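Local coordinates for protein probable porin (Pseudomonas aeruginosa, PDB 4FSO) that probably forms a channel across the bacterial outer membrane, as a porin of the OprD family, through which small molecules can diffuse, at residues A[305-310]-A[353-358]; A[314-319]-A[336-341]. All coordinates share one frame; numbering follows the deposited sequence.

Interaction 1: A[305-310]-A[353-358]; sequences NDFANP and EWERDI. With C8E ((hydroxyethyloxy)tri(ethyloxy)octane), chain E.
A loop folded against the inner side of a porin barrel wall makes this contact: Asn305, Phe307 and Asn309 meet Glu353 and Glu355 of strand 350-363. The polar centre is Glu353 OE2. Asn305 reaches it tip to tip, its amide turned 80° from the carboxylate plane, and ND2 gives a weak hydrogen bond to Glu353 OE2 of 2.8 Å. A second weak bond, 3.3 Å, runs from Asn309 ND2 to Glu353 OE2. Amides suit these places because they donate to an acid without adding charge; Tyr381 OH binds the other oxygen, Glu353 OE1. CG of Glu353 stands between its backbone N and carbonyl carbon (chi1 58°), and the chain, extended beyond, carries the carboxylate to the two amides.

Alternation along the strand is that of a membrane barrel: Glu353 and Glu355 turn to the loop, whereas Trp354 points away and Arg356 CD lies 3.3 Å from C13 of a detergent molecule. Phe307 lies in between, its ring edge toward the strand, with CZ 3.8 Å from Glu355 N and also close to Glu355 CB. The Asn305 amide nitrogen lies over the centre of one face of that ring. Glu355 OE2 accepts from the backbone N of Val304, which ties down the approach to the loop.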
loop_
_atom_site.group_PDB
_atom_site.type_symbol
_atom_site.label_atom_id
_atom_site.label_comp_id
_atom_site.label_asym_id
_atom_site.label_seq_id
_atom_site.Cartn_x
_atom_site.Cartn_y
_atom_site.Cartn_z
ATOM N N ASN A 305 3.035 -0.159 12.374
ATOM C CA ASN A 305 1.806 0.348 12.973
ATOM C C ASN A 305 1.181 1.368 12.047
ATOM O O ASN A 305 1.890 2.073 11.330
ATOM C CB ASN A 305 2.052 0.960 14.361
ATOM C CG ASN A 305 0.757 1.355 15.065
ATOM O OD1 ASN A 305 -0.013 0.491 15.441
ATOM N ND2 ASN A 305 0.515 2.665 15.239
ATOM N N ASP A 306 -0.147 1.429 12.053
ATOM C CA ASP A 306 -0.862 2.265 11.096
ATOM C C ASP A 306 -1.423 3.567 11.691
ATOM O O ASP A 306 -1.859 4.445 10.950
ATOM C CB ASP A 306 -1.954 1.465 10.347
ATOM C CG ASP A 306 -3.096 0.993 11.252
ATOM O OD1 ASP A 306 -3.135 1.312 12.456
ATOM O OD2 ASP A 306 -3.987 0.287 10.742
ATOM N N PHE A 307 -1.410 3.671 13.021
ATOM C CA PHE A 307 -1.940 4.836 13.735
ATOM C C PHE A 307 -3.387 5.150 13.380
ATOM O O PHE A 307 -3.793 6.296 13.278
ATOM C CB PHE A 307 -1.014 6.040 13.552
ATOM C CG PHE A 307 0.331 5.812 14.142
ATOM C CD1 PHE A 307 1.326 5.192 13.398
ATOM C CD2 PHE A 307 0.584 6.157 15.472
ATOM C CE1 PHE A 307 2.554 4.954 13.952
ATOM C CE2 PHE A 307 1.820 5.932 16.045
ATOM C CZ PHE A 307 2.810 5.325 15.280
ATOM N N ALA A 308 -4.164 4.096 13.216
ATOM C CA ALA A 308 -5.504 4.217 12.696
ATOM C C ALA A 308 -6.478 3.595 13.680
ATOM O O ALA A 308 -7.555 3.180 13.297
ATOM C CB ALA A 308 -5.590 3.548 11.332
ATOM N N ASN A 309 -6.068 3.516 14.946
ATOM C CA ASN A 309 -6.918 3.096 16.061
ATOM C C ASN A 309 -8.008 4.120 16.375
ATOM O O ASN A 309 -7.922 5.252 15.919
ATOM C CB ASN A 309 -6.057 2.879 17.277
ATOM C CG ASN A 309 -5.227 1.639 17.165
ATOM O OD1 ASN A 309 -5.758 0.526 17.193
ATOM N ND2 ASN A 309 -3.910 1.812 17.039
ATOM N N PRO A 310 -9.040 3.740 17.154
ATOM C CA PRO A 310 -10.181 4.663 17.172
ATOM C C PRO A 310 -9.859 6.022 17.788
ATOM O O PRO A 310 -9.237 6.092 18.854
ATOM C CB PRO A 310 -11.240 3.905 17.999
ATOM C CG PRO A 310 -10.839 2.504 17.950
ATOM C CD PRO A 310 -9.327 2.531 17.943
ATOM N N GLU A 353 1.063 5.657 21.682
ATOM C CA GLU A 353 2.008 4.762 21.033
ATOM C C GLU A 353 2.859 5.630 20.170
ATOM O O GLU A 353 2.422 6.692 19.738
ATOM C CB GLU A 353 1.299 3.690 20.172
ATOM C CG GLU A 353 0.383 4.251 19.076
ATOM C CD GLU A 353 -0.431 3.172 18.323
ATOM O OE1 GLU A 353 -0.362 1.988 18.703
ATOM O OE2 GLU A 353 -1.136 3.507 17.338
ATOM N N TRP A 354 4.083 5.200 19.919
ATOM C CA TRP A 354 4.893 5.894 18.932
ATOM C C TRP A 354 5.740 4.872 18.194
ATOM O O TRP A 354 5.934 3.753 18.668
ATOM C CB TRP A 354 5.771 6.971 19.587
ATOM C CG TRP A 354 6.700 6.413 20.614
ATOM C CD1 TRP A 354 6.448 6.277 21.930
ATOM C CD2 TRP A 354 8.016 5.868 20.391
ATOM N NE1 TRP A 354 7.518 5.704 22.556
ATOM C CE2 TRP A 354 8.493 5.435 21.634
ATOM C CE3 TRP A 354 8.831 5.717 19.256
ATOM C CZ2 TRP A 354 9.764 4.847 21.791
ATOM C CZ3 TRP A 354 10.089 5.137 19.406
ATOM C CH2 TRP A 354 10.544 4.714 20.667
ATOM N N GLU A 355 6.234 5.267 17.029
ATOM C CA GLU A 355 7.091 4.415 16.225
ATOM C C GLU A 355 8.187 5.265 15.588
ATOM O O GLU A 355 7.957 6.409 15.209
ATOM C CB GLU A 355 6.282 3.647 15.163
ATOM C CG GLU A 355 7.125 2.773 14.195
ATOM C CD GLU A 355 6.257 1.919 13.239
ATOM O OE1 GLU A 355 5.046 1.742 13.506
ATOM O OE2 GLU A 355 6.781 1.433 12.212
ATOM N N ARG A 356 9.387 4.701 15.515
ATOM C CA ARG A 356 10.487 5.302 14.785
ATOM C C ARG A 356 11.008 4.255 13.801
ATOM O O ARG A 356 11.157 3.081 14.139
ATOM C CB ARG A 356 11.596 5.752 15.755
ATOM C CG ARG A 356 12.666 6.681 15.161
ATOM C CD ARG A 356 13.737 5.924 14.384
ATOM N N ASP A 357 11.270 4.689 12.575
ATOM C CA ASP A 357 11.772 3.794 11.540
ATOM C C ASP A 357 13.079 4.366 11.007
ATOM O O ASP A 357 13.239 5.590 10.887
ATOM C CB ASP A 357 10.785 3.651 10.367
ATOM C CG ASP A 357 9.508 2.908 10.736
ATOM O OD1 ASP A 357 9.532 2.023 11.615
ATOM O OD2 ASP A 357 8.465 3.205 10.122
ATOM N N ILE A 358 14.004 3.464 10.688
ATOM C CA ILE A 358 15.252 3.812 10.029
ATOM C C ILE A 358 15.399 2.920 8.792
ATOM O O ILE A 358 15.171 1.709 8.856
ATOM C CB ILE A 358 16.451 3.628 11.008
ATOM C CG1 ILE A 358 16.477 4.766 12.030
ATOM C CG2 ILE A 358 17.785 3.584 10.265
ATOM C CD1 ILE A 358 16.977 4.358 13.411
HETATM C C1 C8E E . 17.841 4.350 20.881
HETATM C C2 C8E E . 18.407 5.089 19.678
HETATM C C3 C8E E . 18.296 4.264 18.398
HETATM C C4 C8E E . 18.915 4.931 17.170
HETATM C C5 C8E E . 19.661 6.225 17.459
HETATM C C6 C8E E . 19.721 7.079 16.190
HETATM C C7 C8E E . 19.546 8.566 16.497
HETATM C C8 C8E E . 19.645 9.406 15.235
HETATM O O9 C8E E . 18.822 8.822 14.268
HETATM C C10 C8E E . 17.523 9.380 14.364
HETATM C C11 C8E E . 16.447 8.293 14.381
HETATM O O12 C8E E . 16.614 7.405 15.468
HETATM C C13 C8E E . 15.662 7.588 16.510
HETATM C C14 C8E E . 15.910 6.557 17.640
HETATM O O15 C8E E . 14.803 5.688 17.881
HETATM C C16 C8E E . 14.573 5.387 19.241
HETATM C C17 C8E E . 14.641 6.674 20.064
HETATM O O18 C8E E . 13.591 7.554 19.682
HETATM C C19 C8E E . 14.063 8.877 19.415
HETATM C C20 C8E E . 13.092 9.741 18.629
HETATM O O21 C8E E . 13.874 10.603 17.796
#

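Interaction 2: A[314-319]-A[336-341]. With C8E ((hydroxyethyloxy)tri(ethyloxy)octane), chain G.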
loop_
_atom_site.group_PDB
_atom_site.type_symbol
_atom_site.label_atom_id
_atom_site.label_comp_id
_atom_site.label_asym_id
_atom_site.label_seq_id
_atom_site.Cartn_x
_atom_site.Cartn_y
_atom_site.Cartn_z
ATOM N N SER A 314 -2.220 11.649 15.409
ATOM C CA SER A 314 -0.795 11.425 15.321
ATOM C C SER A 314 -0.121 12.462 14.433
ATOM O O SER A 314 -0.758 13.080 13.568
ATOM C CB SER A 314 -0.500 9.996 14.819
ATOM O OG SER A 314 -1.197 9.685 13.614
ATOM N N TRP A 315 1.174 12.656 14.665
ATOM C CA TRP A 315 1.987 13.466 13.770
ATOM C C TRP A 315 3.277 12.741 13.400
ATOM O O TRP A 315 3.746 11.870 14.132
ATOM C CB TRP A 315 2.258 14.866 14.340
ATOM C CG TRP A 315 3.099 14.858 15.560
ATOM C CD1 TRP A 315 2.671 14.945 16.859
ATOM C CD2 TRP A 315 4.528 14.761 15.613
ATOM N NE1 TRP A 315 3.745 14.899 17.710
ATOM C CE2 TRP A 315 4.898 14.785 16.971
ATOM C CE3 TRP A 315 5.532 14.650 14.641
ATOM C CZ2 TRP A 315 6.227 14.702 17.385
ATOM C CZ3 TRP A 315 6.844 14.569 15.050
ATOM C CH2 TRP A 315 7.184 14.596 16.408
ATOM N N GLN A 316 3.818 13.099 12.239
ATOM C CA GLN A 316 4.990 12.451 11.683
ATOM C C GLN A 316 6.027 13.475 11.278
ATOM O O GLN A 316 5.700 14.569 10.822
ATOM C CB GLN A 316 4.629 11.586 10.469
ATOM C CG GLN A 316 5.828 10.952 9.730
ATOM C CD GLN A 316 5.420 10.058 8.553
ATOM O OE1 GLN A 316 6.270 9.570 7.810
ATOM N NE2 GLN A 316 4.105 9.841 8.383
ATOM N N LEU A 317 7.281 13.097 11.472
ATOM C CA LEU A 317 8.405 13.799 10.927
ATOM C C LEU A 317 9.213 12.745 10.187
ATOM O O LEU A 317 9.420 11.641 10.687
ATOM C CB LEU A 317 9.230 14.380 12.065
ATOM C CG LEU A 317 9.755 15.805 11.898
ATOM C CD1 LEU A 317 10.912 15.994 12.841
ATOM C CD2 LEU A 317 10.162 16.114 10.462
ATOM N N ARG A 318 9.667 13.078 8.989
ATOM C CA ARG A 318 10.440 12.137 8.178
ATOM C C ARG A 318 11.546 12.878 7.417
ATOM O O ARG A 318 11.407 14.044 7.016
ATOM C CB ARG A 318 9.510 11.405 7.200
ATOM C CG ARG A 318 10.213 10.555 6.171
ATOM C CD ARG A 318 9.248 10.126 5.095
ATOM N NE ARG A 318 9.915 9.418 4.013
ATOM C CZ ARG A 318 9.585 8.205 3.582
ATOM N NH1 ARG A 318 8.586 7.546 4.144
ATOM N NH2 ARG A 318 10.276 7.650 2.590
ATOM N N TYR A 319 12.661 12.208 7.217
ATOM C CA TYR A 319 13.718 12.829 6.455
ATOM C C TYR A 319 14.242 11.807 5.471
ATOM O O TYR A 319 14.466 10.651 5.830
ATOM C CB TYR A 319 14.808 13.322 7.388
ATOM C CG TYR A 319 16.090 13.635 6.681
ATOM C CD1 TYR A 319 16.243 14.832 5.995
ATOM C CD2 TYR A 319 17.160 12.731 6.705
ATOM C CE1 TYR A 319 17.418 15.127 5.345
ATOM C CE2 TYR A 319 18.335 13.014 6.057
ATOM C CZ TYR A 319 18.461 14.216 5.371
ATOM O OH TYR A 319 19.636 14.515 4.718
ATOM N N ARG A 336 12.018 8.072 9.986
ATOM C CA ARG A 336 10.777 8.758 10.301
ATOM C C ARG A 336 10.280 8.399 11.680
ATOM O O ARG A 336 10.650 7.365 12.262
ATOM C CB ARG A 336 9.708 8.501 9.241
ATOM C CG ARG A 336 9.331 7.067 9.185
ATOM C CD ARG A 336 8.527 6.758 7.988
ATOM N NE ARG A 336 8.361 5.317 7.879
ATOM C CZ ARG A 336 7.605 4.733 6.967
ATOM N NH1 ARG A 336 6.941 5.480 6.095
ATOM N NH2 ARG A 336 7.519 3.415 6.941
ATOM N N TYR A 337 9.444 9.283 12.197
ATOM C CA TYR A 337 9.004 9.197 13.570
ATOM C C TYR A 337 7.547 9.623 13.647
ATOM O O TYR A 337 7.163 10.687 13.150
ATOM C CB TYR A 337 9.880 10.090 14.470
ATOM C CG TYR A 337 9.365 10.125 15.879
ATOM C CD1 TYR A 337 9.592 9.057 16.740
ATOM C CD2 TYR A 337 8.597 11.192 16.336
ATOM C CE1 TYR A 337 9.092 9.053 18.022
ATOM C CE2 TYR A 337 8.093 11.200 17.622
ATOM C CZ TYR A 337 8.347 10.128 18.464
ATOM O OH TYR A 337 7.863 10.124 19.753
ATOM N N VAL A 338 6.726 8.797 14.274
ATOM C CA VAL A 338 5.323 9.147 14.432
ATOM C C VAL A 338 4.977 9.078 15.902
ATOM O O VAL A 338 5.330 8.128 16.585
ATOM C CB VAL A 338 4.381 8.229 13.571
ATOM C CG1 VAL A 338 2.896 8.472 13.922
ATOM C CG2 VAL A 338 4.633 8.447 12.105
ATOM N N ASN A 339 4.300 10.110 16.389
ATOM C CA ASN A 339 3.775 10.122 17.749
ATOM C C ASN A 339 2.259 10.097 17.706
ATOM O O ASN A 339 1.668 10.948 17.046
ATOM C CB ASN A 339 4.212 11.393 18.458
ATOM C CG ASN A 339 3.911 11.357 19.933
ATOM O OD1 ASN A 339 3.917 10.294 20.544
ATOM N ND2 ASN A 339 3.640 12.520 20.516
ATOM N N GLY A 340 1.636 9.138 18.398
ATOM C CA GLY A 340 0.189 9.060 18.488
ATOM C C GLY A 340 -0.412 9.049 19.887
ATOM O O GLY A 340 0.102 8.428 20.823
ATOM N N ASP A 341 -1.527 9.746 20.040
ATOM C CA ASP A 341 -2.308 9.621 21.268
ATOM C C ASP A 341 -3.796 9.678 20.986
ATOM O O ASP A 341 -4.226 9.447 19.835
ATOM C CB ASP A 341 -1.912 10.651 22.332
ATOM C CG ASP A 341 -1.841 12.075 21.794
ATOM O OD1 ASP A 341 -2.747 12.500 21.037
ATOM O OD2 ASP A 341 -0.863 12.774 22.153
HETATM C C1 C8E G . 4.289 23.366 14.002
HETATM C C2 C8E G . 3.156 22.477 14.513
HETATM C C3 C8E G . 3.573 21.017 14.720
HETATM C C4 C8E G . 2.659 20.308 15.721
HETATM C C5 C8E G . 2.188 18.918 15.284
HETATM C C6 C8E G . 0.774 18.920 14.709
HETATM C C7 C8E G . 0.038 17.626 15.024
HETATM C C8 C8E G . -1.085 17.903 16.020
HETATM O O9 C8E G . -1.737 16.698 16.360
HETATM C C10 C8E G . -0.837 15.728 16.848
HETATM C C11 C8E G . -1.527 14.895 17.920
HETATM O O12 C8E G . -0.553 14.193 18.656
HETATM C C13 C8E G . -0.378 14.729 19.956
HETATM C C14 C8E G . 1.050 14.510 20.455
#
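Leu317 O is approached by two donors from the facing strand: Tyr337 N gives it a hydrogen bond of 2.8 Å, and Arg336 CA adds a CA-H...O contact at 3.2 Å. Leu317 N returns a bond to Tyr337 O, and Trp315 and Asn339 exchange a similar pair, so hydrogen-bonded and non-hydrogen-bonded pairs alternate along the antiparallel strands.

On the detergent side lies Trp315, whose CG stands between backbone N and carbonyl carbon (chi1 66°), turning the indole toward the neighbouring strand. Asn339 CB sits over the face of the five-membered ring of Trp315, 4.0 Å from that ring's centroid, a CH-pi contact made by the aliphatic part of a polar residue. Tyr337 meets the six-membered ring in an offset edge-to-face arrangement, planes 60° apart, with CD2 3.7 Å from Trp315 CH2. At the indole edge, Trp315 CD1 is 3.6 Å from C10 of a bound detergent; such broad, amphipathic rings suit a surface that meets both chains and polar groups of lipids.

Ser314, Gln316, Val338 and both arginines occupy the other side. Val338 CG2 packs on Gln316 CB at 3.5 Å, while Gln316 NE2 is bound by Ala299 O and Asn300 OD1. Arg318 and Arg336 extend side by side, bringing two like-charged donors, Arg318 NH1 and Arg336 NH1, within 3.3 Å; salt bridges of Arg318 NE to Asp320 and Arg336 NE to Asp357 probably offset this. Side-chain-less Gly340 faces Ser314. An outward side rich in aromatics, backed by a largely polar inner one, is typical of a hairpin in an outer-membrane beta-barrel.

In the fold
Along the chain the order is 305-310, 314-319, 336-341 and 353-358, so the hairpin of interaction 2 lies within the span that interaction 1 closes. The two centres are 8 Å apart on one side of the barrel. Strands 313-322, 331-344 and 350-363 stand next to one another in the wall, and strand 331-344 connects the contacts: its Val338 N and Gly340 N probably bond to Glu355 O and Glu353 O. From the loop, Phe307 CZ packs 3.4 Å from Val338 CG1. Interaction 2 therefore pairs strands within the wall, while interaction 1 lays a loop along its inner side, where it would help to shape the channel.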